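Local coordinates for carboxyl esterase NP (PDB 4CCW), which hydrolyses carboxylic esters to an alcohol and a carboxylate, as a carboxylesterase of the alpha/beta hydrolase superfamily, at residues A[37-41]-A[42-46]; A[112-115]-A[116-120]; A[128-131]-A[132-135]; A[152-155]-A[156-160]. All blocks are in the same frame, centred on the assembly; numbering follows the deposited sequence.

Interaction 1 (A[37-41]-A[42-46])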
ATOM      1  N   ILE A  37      -1.448  17.024   3.850  1.00 54.44           N
ATOM      2  CA  ILE A  37      -0.454  17.644   2.991  1.00 56.00           C
ATOM      3  C   ILE A  37      -1.133  18.013   1.680  1.00 56.71           C
ATOM      4  O   ILE A  37      -1.784  17.180   1.058  1.00 55.45           O
ATOM      5  CB  ILE A  37       0.721  16.678   2.724  1.00 55.04           C
ATOM      6  CG1 ILE A  37       1.695  16.704   3.900  1.00 56.12           C
ATOM      7  CG2 ILE A  37       1.453  17.031   1.436  1.00 56.73           C
ATOM      8  CD1 ILE A  37       2.588  15.487   3.947  1.00 55.08           C
ATOM      9  N   SER A  38      -0.988  19.267   1.273  1.00 59.89           N
ATOM     10  CA  SER A  38      -1.532  19.728   0.005  1.00 61.50           C
ATOM     11  C   SER A  38      -0.651  19.249  -1.146  1.00 60.78           C
ATOM     12  O   SER A  38       0.564  19.412  -1.112  1.00 61.53           O
ATOM     13  CB  SER A  38      -1.639  21.257   0.001  1.00 65.79           C
ATOM     14  OG  SER A  38      -2.222  21.718  -1.203  1.00 67.79           O
ATOM     15  N   THR A  39      -1.269  18.638  -2.152  1.00 38.47           N
ATOM     16  CA  THR A  39      -0.553  18.200  -3.357  1.00 37.66           C
ATOM     17  C   THR A  39      -1.335  18.711  -4.554  1.00 38.37           C
ATOM     18  O   THR A  39      -2.460  19.186  -4.393  1.00 39.65           O
ATOM     19  CB  THR A  39      -0.448  16.658  -3.480  1.00 35.55           C
ATOM     20  OG1 THR A  39      -1.728  16.112  -3.823  1.00 35.47           O
ATOM     21  CG2 THR A  39       0.074  16.010  -2.188  1.00 34.84           C
ATOM     22  N   ARG A  40      -0.755  18.607  -5.750  1.00 38.45           N
ATOM     23  CA  ARG A  40      -1.413  19.121  -6.966  1.00 39.38           C
ATOM     24  C   ARG A  40      -2.664  18.306  -7.297  1.00 39.36           C
ATOM     25  O   ARG A  40      -3.497  18.728  -8.109  1.00 39.67           O
ATOM     26  CB  ARG A  40      -0.443  19.146  -8.159  1.00 39.67           C
ATOM     27  CG  ARG A  40      -0.139  17.784  -8.775  1.00 38.63           C
ATOM     28  CD  ARG A  40       0.979  17.849  -9.802  1.00 38.85           C
ATOM     29  NE  ARG A  40       2.299  17.862  -9.169  1.00 38.52           N
ATOM     30  CZ  ARG A  40       3.446  17.957  -9.835  1.00 39.13           C
ATOM     31  NH1 ARG A  40       3.450  18.044 -11.165  1.00 39.61           N
ATOM     32  NH2 ARG A  40       4.592  17.963  -9.170  1.00 38.77           N
ATOM     33  N   PHE A  41      -2.779  17.130  -6.673  1.00 38.20           N
ATOM     34  CA  PHE A  41      -3.958  16.284  -6.844  1.00 38.16           C
ATOM     35  C   PHE A  41      -4.785  16.131  -5.568  1.00 37.96           C
ATOM     36  O   PHE A  41      -5.622  15.230  -5.466  1.00 36.85           O
ATOM     37  CB  PHE A  41      -3.580  14.929  -7.454  1.00 37.27           C
ATOM     38  CG  PHE A  41      -2.978  15.040  -8.828  1.00 38.25           C
ATOM     39  CD1 PHE A  41      -3.708  15.574  -9.886  1.00 39.65           C
ATOM     40  CD2 PHE A  41      -1.675  14.619  -9.060  1.00 37.48           C
ATOM     41  CE1 PHE A  41      -3.145  15.687 -11.150  1.00 40.63           C
ATOM     42  CE2 PHE A  41      -1.105  14.731 -10.315  1.00 37.84           C
ATOM     43  CZ  PHE A  41      -1.842  15.260 -11.364  1.00 39.16           C
ATOM     44  N   GLY A  42      -4.569  17.030  -4.607  1.00 38.12           N
ATOM     45  CA  GLY A  42      -5.485  17.147  -3.478  1.00 38.23           C
ATOM     46  C   GLY A  42      -4.875  16.869  -2.126  1.00 37.86           C
ATOM     47  O   GLY A  42      -3.703  16.478  -2.022  1.00 36.01           O
ATOM     48  N   GLN A  43      -5.683  17.076  -1.088  1.00 38.77           N
ATOM     49  CA  GLN A  43      -5.220  16.940   0.293  1.00 39.08           C
ATOM     50  C   GLN A  43      -4.995  15.479   0.657  1.00 37.33           C
ATOM     51  O   GLN A  43      -5.905  14.647   0.560  1.00 36.42           O
ATOM     52  CB  GLN A  43      -6.207  17.589   1.269  1.00 40.96           C
ATOM     53  CG  GLN A  43      -6.458  19.074   1.018  1.00 44.33           C
ATOM     54  CD  GLN A  43      -5.320  19.967   1.475  1.00 45.09           C
ATOM     55  OE1 GLN A  43      -4.426  19.539   2.202  1.00 45.12           O
ATOM     56  NE2 GLN A  43      -5.359  21.228   1.063  1.00 47.29           N
ATOM     57  N   THR A  44      -3.775  15.195   1.110  1.00 36.39           N
ATOM     58  CA  THR A  44      -3.312  13.838   1.330  1.00 34.75           C
ATOM     59  C   THR A  44      -3.080  13.600   2.821  1.00 34.62           C
ATOM     60  O   THR A  44      -2.336  14.331   3.469  1.00 34.23           O
ATOM     61  CB  THR A  44      -2.013  13.601   0.533  1.00 34.37           C
ATOM     62  OG1 THR A  44      -2.302  13.759  -0.859  1.00 35.41           O
ATOM     63  CG2 THR A  44      -1.454  12.212   0.762  1.00 32.56           C
ATOM     64  N   HIS A  45      -3.741  12.578   3.351  1.00 33.87           N
ATOM     65  CA  HIS A  45      -3.682  12.272   4.768  1.00 33.55           C
ATOM     66  C   HIS A  45      -2.444  11.476   5.093  1.00 32.66           C
ATOM     67  O   HIS A  45      -2.076  10.539   4.370  1.00 30.77           O
ATOM     68  CB  HIS A  45      -4.958  11.542   5.189  1.00 34.35           C
ATOM     69  CG  HIS A  45      -5.114  11.395   6.679  1.00 35.14           C
ATOM     70  ND1 HIS A  45      -4.780  10.268   7.334  1.00 35.60           N
ATOM     71  CD2 HIS A  45      -5.574  12.285   7.640  1.00 37.32           C
ATOM     72  CE1 HIS A  45      -5.009  10.433   8.653  1.00 35.98           C
ATOM     73  NE2 HIS A  45      -5.498  11.664   8.836  1.00 37.77           N
ATOM     74  N   VAL A  46      -1.769  11.876   6.166  1.00 32.69           N
ATOM     75  CA  VAL A  46      -0.519  11.244   6.595  1.00 32.26           C
ATOM     76  C   VAL A  46      -0.557  11.000   8.098  1.00 33.47           C
ATOM     77  O   VAL A  46      -1.036  11.841   8.873  1.00 33.82           O
ATOM     78  CB  VAL A  46       0.719  12.117   6.248  1.00 32.55           C
ATOM     79  CG1 VAL A  46       2.024  11.411   6.619  1.00 32.36           C
ATOM     80  CG2 VAL A  46       0.745  12.468   4.773  1.00 32.26           C
TER
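T39 and G42 close the type I turn that joins two antiparallel strands, and the polar contacts gather on that turn. OG1 of T39 donates to G42 O at 2.7 Å, in the carbonyl plane and on a lone pair; T39 N adds only a long, bent bond to the same oxygen, from above its plane. In return G42 N donates to T39 O at 3.0 Å. OG1 stands between the backbone N and the carbonyl carbon of its own residue (chi1 73°), turned over the bend, where it also accepts from F41 N at 3.2 Å and forms an ST turn. G42 ends the turn with a positive phi of 118°.

Farther along, the backbones of I37 and T44 make a hydrogen-bonded antiparallel pair: I37 N reaches T44 O at 2.9 Å and T44 N reaches I37 O at 2.8 Å.

I37, T39, T44 and V46 share one face. The apolar contact there is between the CD1 tip of I37 and CG2 of V46, 3.6 Å apart, the two side chains crossing obliquely. The T39 and T44 side chains cross at about a right angle and set a methyl against a hydroxyl, CG2 of T39 lying 3.5 Å from T44 OG1. That hydroxyl has its main partner in W110 NE1. On the other face the bent chain of Q43 lays its amide alongside S38, NE2 lying 3.9 Å from S38 CB. Together these contacts build a beta hairpin closed by a type I turn, strands 32-39 and 42-49, at the edge of the mixed sheet of the alpha/beta hydrolase fold.

Interaction 2 (A[112-115]-A[116-120])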
ATOM      1  N   LEU A 112       5.646  12.715  -5.557  1.00 32.53           N
ATOM      2  CA  LEU A 112       6.688  13.748  -5.592  1.00 33.97           C
ATOM      3  C   LEU A 112       6.326  14.889  -4.639  1.00 35.03           C
ATOM      4  O   LEU A 112       7.116  15.233  -3.754  1.00 35.48           O
ATOM      5  CB  LEU A 112       6.895  14.279  -7.021  1.00 34.81           C
ATOM      6  CG  LEU A 112       7.836  15.486  -7.220  1.00 36.41           C
ATOM      7  CD1 LEU A 112       9.255  15.169  -6.784  1.00 36.46           C
ATOM      8  CD2 LEU A 112       7.833  15.961  -8.670  1.00 37.16           C
ATOM      9  N   ASP A 113       5.127  15.453  -4.815  1.00 35.45           N
ATOM     10  CA  ASP A 113       4.606  16.508  -3.941  1.00 36.66           C
ATOM     11  C   ASP A 113       4.634  16.138  -2.456  1.00 36.23           C
ATOM     12  O   ASP A 113       5.027  16.942  -1.616  1.00 36.75           O
ATOM     13  CB  ASP A 113       3.166  16.868  -4.325  1.00 37.11           C
ATOM     14  CG  ASP A 113       3.059  17.537  -5.683  1.00 37.78           C
ATOM     15  OD1 ASP A 113       4.090  17.904  -6.285  1.00 38.50           O
ATOM     16  OD2 ASP A 113       1.915  17.706  -6.143  1.00 38.33           O
ATOM     17  N   VAL A 114       4.171  14.940  -2.136  1.00 34.92           N
ATOM     18  CA  VAL A 114       4.213  14.441  -0.761  1.00 34.73           C
ATOM     19  C   VAL A 114       5.648  14.479  -0.210  1.00 34.71           C
ATOM     20  O   VAL A 114       5.890  15.026   0.874  1.00 35.03           O
ATOM     21  CB  VAL A 114       3.652  13.005  -0.677  1.00 33.50           C
ATOM     22  CG1 VAL A 114       3.863  12.426   0.713  1.00 33.62           C
ATOM     23  CG2 VAL A 114       2.176  12.980  -1.054  1.00 33.65           C
ATOM     24  N   PHE A 115       6.592  13.907  -0.966  1.00 34.19           N
ATOM     25  CA  PHE A 115       8.008  13.912  -0.588  1.00 34.46           C
ATOM     26  C   PHE A 115       8.503  15.341  -0.370  1.00 36.09           C
ATOM     27  O   PHE A 115       9.056  15.652   0.684  1.00 36.00           O
ATOM     28  CB  PHE A 115       8.853  13.242  -1.678  1.00 34.24           C
ATOM     29  CG  PHE A 115       9.019  11.748  -1.522  1.00 33.47           C
ATOM     30  CD1 PHE A 115       7.918  10.892  -1.464  1.00 32.63           C
ATOM     31  CD2 PHE A 115      10.292  11.189  -1.510  1.00 33.41           C
ATOM     32  CE1 PHE A 115       8.089   9.516  -1.337  1.00 32.10           C
ATOM     33  CE2 PHE A 115      10.472   9.810  -1.388  1.00 32.53           C
ATOM     34  CZ  PHE A 115       9.364   8.972  -1.318  1.00 31.54           C
ATOM     35  N   ASP A 116       8.287  16.210  -1.363  1.00 36.82           N
ATOM     36  CA  ASP A 116       8.744  17.604  -1.283  1.00 38.21           C
ATOM     37  C   ASP A 116       8.162  18.330  -0.062  1.00 39.41           C
ATOM     38  O   ASP A 116       8.879  19.047   0.653  1.00 40.20           O
ATOM     39  CB  ASP A 116       8.406  18.369  -2.575  1.00 38.86           C
ATOM     40  CG  ASP A 116       9.198  17.882  -3.784  1.00 38.44           C
ATOM     41  OD1 ASP A 116      10.223  17.172  -3.623  1.00 37.77           O
ATOM     42  OD2 ASP A 116       8.802  18.228  -4.917  1.00 38.34           O
ATOM     43  N   ASN A 117       6.867  18.128   0.175  1.00 39.87           N
ATOM     44  CA  ASN A 117       6.150  18.768   1.273  1.00 41.49           C
ATOM     45  C   ASN A 117       6.490  18.255   2.669  1.00 41.64           C
ATOM     46  O   ASN A 117       6.269  18.955   3.667  1.00 43.59           O
ATOM     47  CB  ASN A 117       4.645  18.706   1.023  1.00 42.67           C
ATOM     48  CG  ASN A 117       4.240  19.465  -0.228  1.00 44.09           C
ATOM     49  OD1 ASN A 117       5.082  20.061  -0.902  1.00 45.76           O
ATOM     50  ND2 ASN A 117       2.958  19.451  -0.542  1.00 44.91           N
ATOM     51  N   LEU A 118       7.027  17.041   2.731  1.00 40.18           N
ATOM     52  CA  LEU A 118       7.546  16.474   3.973  1.00 39.68           C
ATOM     53  C   LEU A 118       9.028  16.785   4.145  1.00 39.96           C
ATOM     54  O   LEU A 118       9.624  16.469   5.181  1.00 40.85           O
ATOM     55  CB  LEU A 118       7.318  14.957   4.005  1.00 38.15           C
ATOM     56  CG  LEU A 118       5.888  14.489   4.298  1.00 38.14           C
ATOM     57  CD1 LEU A 118       5.689  13.020   3.948  1.00 36.63           C
ATOM     58  CD2 LEU A 118       5.522  14.765   5.753  1.00 39.09           C
ATOM     59  N   GLY A 119       9.628  17.394   3.124  1.00 39.87           N
ATOM     60  CA  GLY A 119      11.037  17.793   3.181  1.00 40.44           C
ATOM     61  C   GLY A 119      11.979  16.620   3.016  1.00 39.39           C
ATOM     62  O   GLY A 119      13.131  16.668   3.456  1.00 39.61           O
ATOM     63  N   ILE A 120      11.485  15.567   2.367  1.00 37.80           N
ATOM     64  CA  ILE A 120      12.280  14.378   2.115  1.00 37.12           C
ATOM     65  C   ILE A 120      13.219  14.615   0.930  1.00 38.18           C
ATOM     66  O   ILE A 120      12.818  15.175  -0.102  1.00 38.05           O
ATOM     67  CB  ILE A 120      11.382  13.131   1.914  1.00 35.73           C
ATOM     68  CG1 ILE A 120      10.681  12.763   3.233  1.00 35.20           C
ATOM     69  CG2 ILE A 120      12.205  11.956   1.399  1.00 35.06           C
ATOM     70  CD1 ILE A 120       9.515  11.794   3.098  1.00 34.18           C
TER
HETATM   71  O   HOH W   1       6.647  19.380  -5.619  1.00 43.51           O
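F115 lays the CD2 side of its ring against I120, whose CG2 branch comes to 3.6 Å from CD2 and meets the ring at a slant. The branch that touches is the one anti to I120 N, while CG1 lies beside that nitrogen (chi1 -68°). The F115 carbonyl also takes I120 N at 3.0 Å, across the end of the helix, and L118 N adds a weak bond to it. The bond from I120 N and that from G119 N to D116 O, with positive phi at G119, together make the Schellman motif that ends helix 104-118.

In the same last turns, V114 and L118 lie side by side and point the same way, CG1 of V114 being 3.8 Å from CD1 of L118. On another side of the helix, CD1 of L112 packs 3.6 Å from D116 OD2. The backbones of these two residues are joined as well, D116 N donating to L112 O at 2.8 Å, almost straight (173°). The carboxylates of D113 and D116 lie near each other; their like charges are probably offset by salt bridges, D113 with R40 and D116 with R145.

V114, L118 and I120 rest on strand 82-86, through V86 and Y84, and L118 and N117 reach strand 32-39. F115 packs on V58 of strand 56-60 and on F138 of helix 130-141, so the helix end packs against the sheet with one flank beside that neighbouring helix.

Interaction 3 (A[128-131]-A[132-135])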
ATOM      1  N   LEU A 128       2.585  -2.219   0.078  1.00 22.96           N
ATOM      2  CA  LEU A 128       1.936  -3.505  -0.100  1.00 22.69           C
ATOM      3  C   LEU A 128       0.788  -3.352  -1.096  1.00 22.73           C
ATOM      4  O   LEU A 128       0.115  -2.308  -1.125  1.00 22.42           O
ATOM      5  CB  LEU A 128       1.456  -4.064   1.254  1.00 23.07           C
ATOM      6  CG  LEU A 128       0.817  -5.454   1.286  1.00 23.00           C
ATOM      7  CD1 LEU A 128       1.303  -6.266   2.483  1.00 23.60           C
ATOM      8  CD2 LEU A 128      -0.700  -5.337   1.275  1.00 23.79           C
ATOM      9  N   SER A 129       0.564  -4.390  -1.910  1.00 22.50           N
ATOM     10  CA  SER A 129      -0.578  -4.396  -2.864  1.00 22.29           C
ATOM     11  C   SER A 129      -0.534  -3.143  -3.759  1.00 21.87           C
ATOM     12  O   SER A 129       0.495  -2.861  -4.361  1.00 21.12           O
ATOM     13  CB  SER A 129      -1.920  -4.572  -2.104  1.00 24.03           C
ATOM     14  OG  SER A 129      -3.050  -3.976  -2.761  1.00 27.00           O
ATOM     15  N   LEU A 130      -1.617  -2.374  -3.822  1.00 21.79           N
ATOM     16  CA  LEU A 130      -1.624  -1.107  -4.579  1.00 22.00           C
ATOM     17  C   LEU A 130      -0.403  -0.222  -4.292  1.00 22.06           C
ATOM     18  O   LEU A 130       0.232   0.303  -5.222  1.00 22.05           O
ATOM     19  CB  LEU A 130      -2.935  -0.343  -4.318  1.00 22.67           C
ATOM     20  CG  LEU A 130      -3.153   0.958  -5.093  1.00 23.38           C
ATOM     21  CD1 LEU A 130      -3.073   0.706  -6.595  1.00 23.31           C
ATOM     22  CD2 LEU A 130      -4.489   1.592  -4.703  1.00 24.22           C
ATOM     23  N   GLY A 131      -0.069  -0.090  -3.009  1.00 21.93           N
ATOM     24  CA  GLY A 131       1.083   0.689  -2.551  1.00 22.14           C
ATOM     25  C   GLY A 131       2.403   0.170  -3.091  1.00 21.53           C
ATOM     26  O   GLY A 131       3.317   0.948  -3.318  1.00 21.91           O
ATOM     27  N   GLY A 132       2.497  -1.142  -3.291  1.00 20.76           N
ATOM     28  CA  GLY A 132       3.710  -1.752  -3.878  1.00 20.60           C
ATOM     29  C   GLY A 132       3.879  -1.335  -5.340  1.00 20.45           C
ATOM     30  O   GLY A 132       4.994  -1.102  -5.808  1.00 20.82           O
ATOM     31  N   LEU A 133       2.753  -1.240  -6.052  1.00 20.44           N
ATOM     32  CA  LEU A 133       2.728  -0.835  -7.455  1.00 20.63           C
ATOM     33  C   LEU A 133       3.126   0.635  -7.587  1.00 21.52           C
ATOM     34  O   LEU A 133       3.988   0.969  -8.421  1.00 21.86           O
ATOM     35  CB  LEU A 133       1.343  -1.102  -8.065  1.00 20.26           C
ATOM     36  CG  LEU A 133       0.956  -0.510  -9.424  1.00 20.35           C
ATOM     37  CD1 LEU A 133       1.976  -0.824 -10.521  1.00 20.41           C
ATOM     38  CD2 LEU A 133      -0.436  -1.056  -9.782  1.00 20.26           C
ATOM     39  N   HIS A 134       2.534   1.489  -6.744  1.00 22.05           N
ATOM     40  CA  HIS A 134       2.940   2.896  -6.628  1.00 23.03           C
ATOM     41  C   HIS A 134       4.414   3.002  -6.343  1.00 23.05           C
ATOM     42  O   HIS A 134       5.116   3.823  -6.933  1.00 24.08           O
ATOM     43  CB  HIS A 134       2.131   3.604  -5.536  1.00 23.46           C
ATOM     44  CG  HIS A 134       0.772   4.069  -5.986  1.00 24.09           C
ATOM     45  ND1 HIS A 134       0.506   5.353  -6.289  1.00 25.07           N
ATOM     46  CD2 HIS A 134      -0.421   3.366  -6.163  1.00 23.71           C
ATOM     47  CE1 HIS A 134      -0.783   5.474  -6.660  1.00 25.21           C
ATOM     48  NE2 HIS A 134      -1.356   4.257  -6.575  1.00 24.81           N
ATOM     49  N   THR A 135       4.911   2.166  -5.442  1.00 22.98           N
ATOM     50  CA  THR A 135       6.328   2.198  -5.079  1.00 23.08           C
ATOM     51  C   THR A 135       7.214   1.882  -6.283  1.00 23.25           C
ATOM     52  O   THR A 135       8.168   2.619  -6.553  1.00 23.71           O
ATOM     53  CB  THR A 135       6.651   1.270  -3.882  1.00 22.89           C
ATOM     54  OG1 THR A 135       5.982   1.770  -2.714  1.00 23.27           O
ATOM     55  CG2 THR A 135       8.166   1.257  -3.597  1.00 23.16           C
TER
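L130 extends away from its own nitrogen (chi1 -176°) and bends at chi2, which swings its isopropyl end up the helix to H134, where CD1 lies 3.8 Å from CD2 of the imidazole. H134 puts its own CG beside its backbone N (chi1 -82°), which draws the ring back over the preceding turn. The CD2 edge of that ring then faces L130 O at 3.3 Å, in the ring plane. The same carbonyl accepts H134 N at 3.0 Å in a nearly straight bond, so L130 meets H134 through both its side chain and its backbone.

T135 holds G131 O twice: OG1 and the backbone N each donate to it at 2.9 Å, from opposite faces of the carbonyl plane. S129 stands before the first helical turn, and its carbonyl takes L133 N at 3.3 Å. Its backbone has positive phi (55°), the strained corner expected of a nucleophile elbow, and G127, S129 and G131 fit the GxSxG pattern. S129 OG bonds to A63 N, touches the bound (2-hydroxyethoxy)acetic acid and lies beside H273, consistent with S129 being the nucleophile.

The turn links strand 123-128 to helix 130-141 in a beta-alpha-beta unit completed by strand 146-152. T135 packs on A149 and I151 of that strand and on L60 of strand 56-60, which H134 also touches; the H134 ring makes edge-to-face contacts with Y107 of helix 104-118 and with F220.

Interaction 4 (A[152-155]-A[156-160])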
ATOM      1  N   LEU A 152       5.827  -5.356  -1.201  1.00 21.80           N
ATOM      2  CA  LEU A 152       5.165  -6.509  -0.600  1.00 22.08           C
ATOM      3  C   LEU A 152       3.925  -6.857  -1.395  1.00 21.32           C
ATOM      4  O   LEU A 152       3.048  -6.003  -1.543  1.00 21.38           O
ATOM      5  CB  LEU A 152       4.760  -6.201   0.857  1.00 22.99           C
ATOM      6  CG  LEU A 152       5.799  -6.216   1.999  1.00 24.84           C
ATOM      7  CD1 LEU A 152       7.191  -5.730   1.631  1.00 24.94           C
ATOM      8  CD2 LEU A 152       5.281  -5.433   3.202  1.00 25.11           C
ATOM      9  N   SER A 153       3.830  -8.096  -1.889  1.00 21.15           N
ATOM     10  CA  SER A 153       2.595  -8.554  -2.549  1.00 20.99           C
ATOM     11  C   SER A 153       2.034  -7.477  -3.508  1.00 20.70           C
ATOM     12  O   SER A 153       0.868  -7.091  -3.394  1.00 20.99           O
ATOM     13  CB  SER A 153       1.523  -8.866  -1.500  1.00 21.87           C
ATOM     14  OG  SER A 153       2.009  -9.788  -0.538  1.00 22.40           O
ATOM     15  N   PRO A 154       2.866  -6.978  -4.448  1.00 20.66           N
ATOM     16  CA  PRO A 154       2.431  -5.829  -5.256  1.00 20.39           C
ATOM     17  C   PRO A 154       1.215  -6.104  -6.137  1.00 19.93           C
ATOM     18  O   PRO A 154       1.095  -7.197  -6.695  1.00 20.33           O
ATOM     19  CB  PRO A 154       3.636  -5.552  -6.150  1.00 20.60           C
ATOM     20  CG  PRO A 154       4.370  -6.871  -6.230  1.00 20.79           C
ATOM     21  CD  PRO A 154       4.204  -7.449  -4.848  1.00 20.76           C
ATOM     22  N   ALA A 155       0.359  -5.098  -6.306  1.00 19.72           N
ATOM     23  CA  ALA A 155      -0.728  -5.213  -7.273  1.00 19.56           C
ATOM     24  C   ALA A 155      -0.081  -5.277  -8.645  1.00 19.24           C
ATOM     25  O   ALA A 155       0.688  -4.393  -9.016  1.00 19.71           O
ATOM     26  CB  ALA A 155      -1.664  -4.022  -7.197  1.00 20.13           C
ATOM     27  N   GLU A 156      -0.377  -6.342  -9.374  1.00 18.79           N
ATOM     28  CA  GLU A 156       0.252  -6.615 -10.667  1.00 18.81           C
ATOM     29  C   GLU A 156       1.760  -6.382 -10.611  1.00 19.01           C
ATOM     30  O   GLU A 156       2.424  -7.089  -9.865  1.00 18.92           O
ATOM     31  CB  GLU A 156      -0.502  -5.892 -11.801  1.00 19.29           C
ATOM     32  CG  GLU A 156      -1.848  -6.564 -12.032  1.00 19.08           C
ATOM     33  CD  GLU A 156      -2.438  -6.274 -13.413  1.00 19.51           C
ATOM     34  OE1 GLU A 156      -2.046  -5.283 -14.055  1.00 19.89           O
ATOM     35  OE2 GLU A 156      -3.281  -7.066 -13.847  1.00 19.55           O
ATOM     36  N   THR A 157       2.276  -5.391 -11.337  1.00 19.55           N
ATOM     37  CA  THR A 157       3.718  -5.028 -11.303  1.00 20.22           C
ATOM     38  C   THR A 157       4.598  -6.030 -12.068  1.00 20.70           C
ATOM     39  O   THR A 157       5.202  -5.674 -13.082  1.00 21.39           O
ATOM     40  CB  THR A 157       4.224  -4.806  -9.847  1.00 19.99           C
ATOM     41  OG1 THR A 157       3.393  -3.823  -9.213  1.00 20.01           O
ATOM     42  CG2 THR A 157       5.716  -4.329  -9.818  1.00 20.44           C
ATOM     43  N   PHE A 158       4.661  -7.275 -11.591  1.00 21.34           N
ATOM     44  CA  PHE A 158       5.406  -8.323 -12.301  1.00 22.13           C
ATOM     45  C   PHE A 158       4.531  -9.229 -13.162  1.00 22.38           C
ATOM     46  O   PHE A 158       4.932  -9.628 -14.254  1.00 24.00           O
ATOM     47  CB  PHE A 158       6.267  -9.133 -11.320  1.00 23.15           C
ATOM     48  CG  PHE A 158       7.176  -8.274 -10.505  1.00 23.47           C
ATOM     49  CD1 PHE A 158       8.302  -7.679 -11.083  1.00 23.50           C
ATOM     50  CD2 PHE A 158       6.882  -8.005  -9.175  1.00 23.51           C
ATOM     51  CE1 PHE A 158       9.126  -6.851 -10.342  1.00 24.03           C
ATOM     52  CE2 PHE A 158       7.716  -7.198  -8.422  1.00 23.73           C
ATOM     53  CZ  PHE A 158       8.834  -6.615  -9.006  1.00 24.03           C
ATOM     54  N   LEU A 159       3.333  -9.542 -12.680  1.00 21.82           N
ATOM     55  CA  LEU A 159       2.396 -10.408 -13.392  1.00 21.80           C
ATOM     56  C   LEU A 159       1.031  -9.758 -13.388  1.00 21.44           C
ATOM     57  O   LEU A 159       0.740  -8.999 -12.464  1.00 21.17           O
ATOM     58  CB  LEU A 159       2.236 -11.754 -12.678  1.00 22.60           C
ATOM     59  CG  LEU A 159       3.410 -12.724 -12.619  1.00 23.82           C
ATOM     60  CD1 LEU A 159       2.924 -13.990 -11.924  1.00 23.94           C
ATOM     61  CD2 LEU A 159       3.927 -13.025 -14.022  1.00 24.75           C
ATOM     62  N   PRO A 160       0.180 -10.076 -14.388  1.00 21.17           N
ATOM     63  CA  PRO A 160      -1.201  -9.588 -14.328  1.00 21.00           C
ATOM     64  C   PRO A 160      -1.997 -10.336 -13.277  1.00 20.50           C
ATOM     65  O   PRO A 160      -1.608 -11.442 -12.890  1.00 20.55           O
ATOM     66  CB  PRO A 160      -1.766  -9.905 -15.710  1.00 21.48           C
ATOM     67  CG  PRO A 160      -0.877 -10.938 -16.292  1.00 22.16           C
ATOM     68  CD  PRO A 160       0.459 -10.852 -15.618  1.00 21.55           C
TER
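The loop that leaves strand 146-152 at the C-terminal edge of the central sheet folds back on itself here, before helix 163-171. P154 and A155 meet T157 and F158 across a sharp bend. The T157 hydroxyl OG1 donates to A155 O at 2.8 Å, arriving from above the carbonyl plane. Because OG1 lies beside its own backbone N (chi1 -55°), the hydroxyl turns back toward the preceding peptides and also lies 3.5 Å from CB of P154. The bend tightens into a classic gamma turn centred on T157 (phi 75°, psi -65°), closed by F158 N bonding to E156 O at 2.8 Å.

The apolar side of the bend is a proline-phenylalanine contact. CG of P154 stands 4.0 Å from CE2 of the F158 ring, the two side chains crossing at about a right angle and the CG meeting the ring obliquely. One face of that ring also carries CG2 of T157, 3.7 Å above its plane and offset toward the rim, so the phenyl group has two neighbours from its own loop.

Outside partners fix the bend: P154 O accepts from the Y247 hydroxyl, E156 OE2 from F161 N, and T157 and F158 pack on M136 of helix 130-141. S153 OG bonds to the backbone O of H273, the probable active-site proton acceptor. A bend such as P154 to F158, buried beyond a sheet strand, is in keeping with an alpha/beta hydrolase, whose active site is built from loops at the C-terminal ends of its strands.

The four contacts follow one another along the chain and fall into two pairs. Interactions 1 and 2, with centres 10 Å apart, join the hairpin to helix 104-118: R40 NH2 comes to 2.9 Å from D113 OD1, and I37 CD1 packs 3.5 Å from L118 CG. Interactions 3 and 4 lie 8 Å apart between centres and share probable backbone bonds, S129 O to A155 N and S129 N to L152 O, each 3.0 Å. This second pair borders the ligand site: the side chain of S129 is about 4 Å from the bound (2-hydroxyethoxy)acetic acid, and that of A155 about 7 Å. Interactions 1 and 4 lie on opposite sides of the chain's centre.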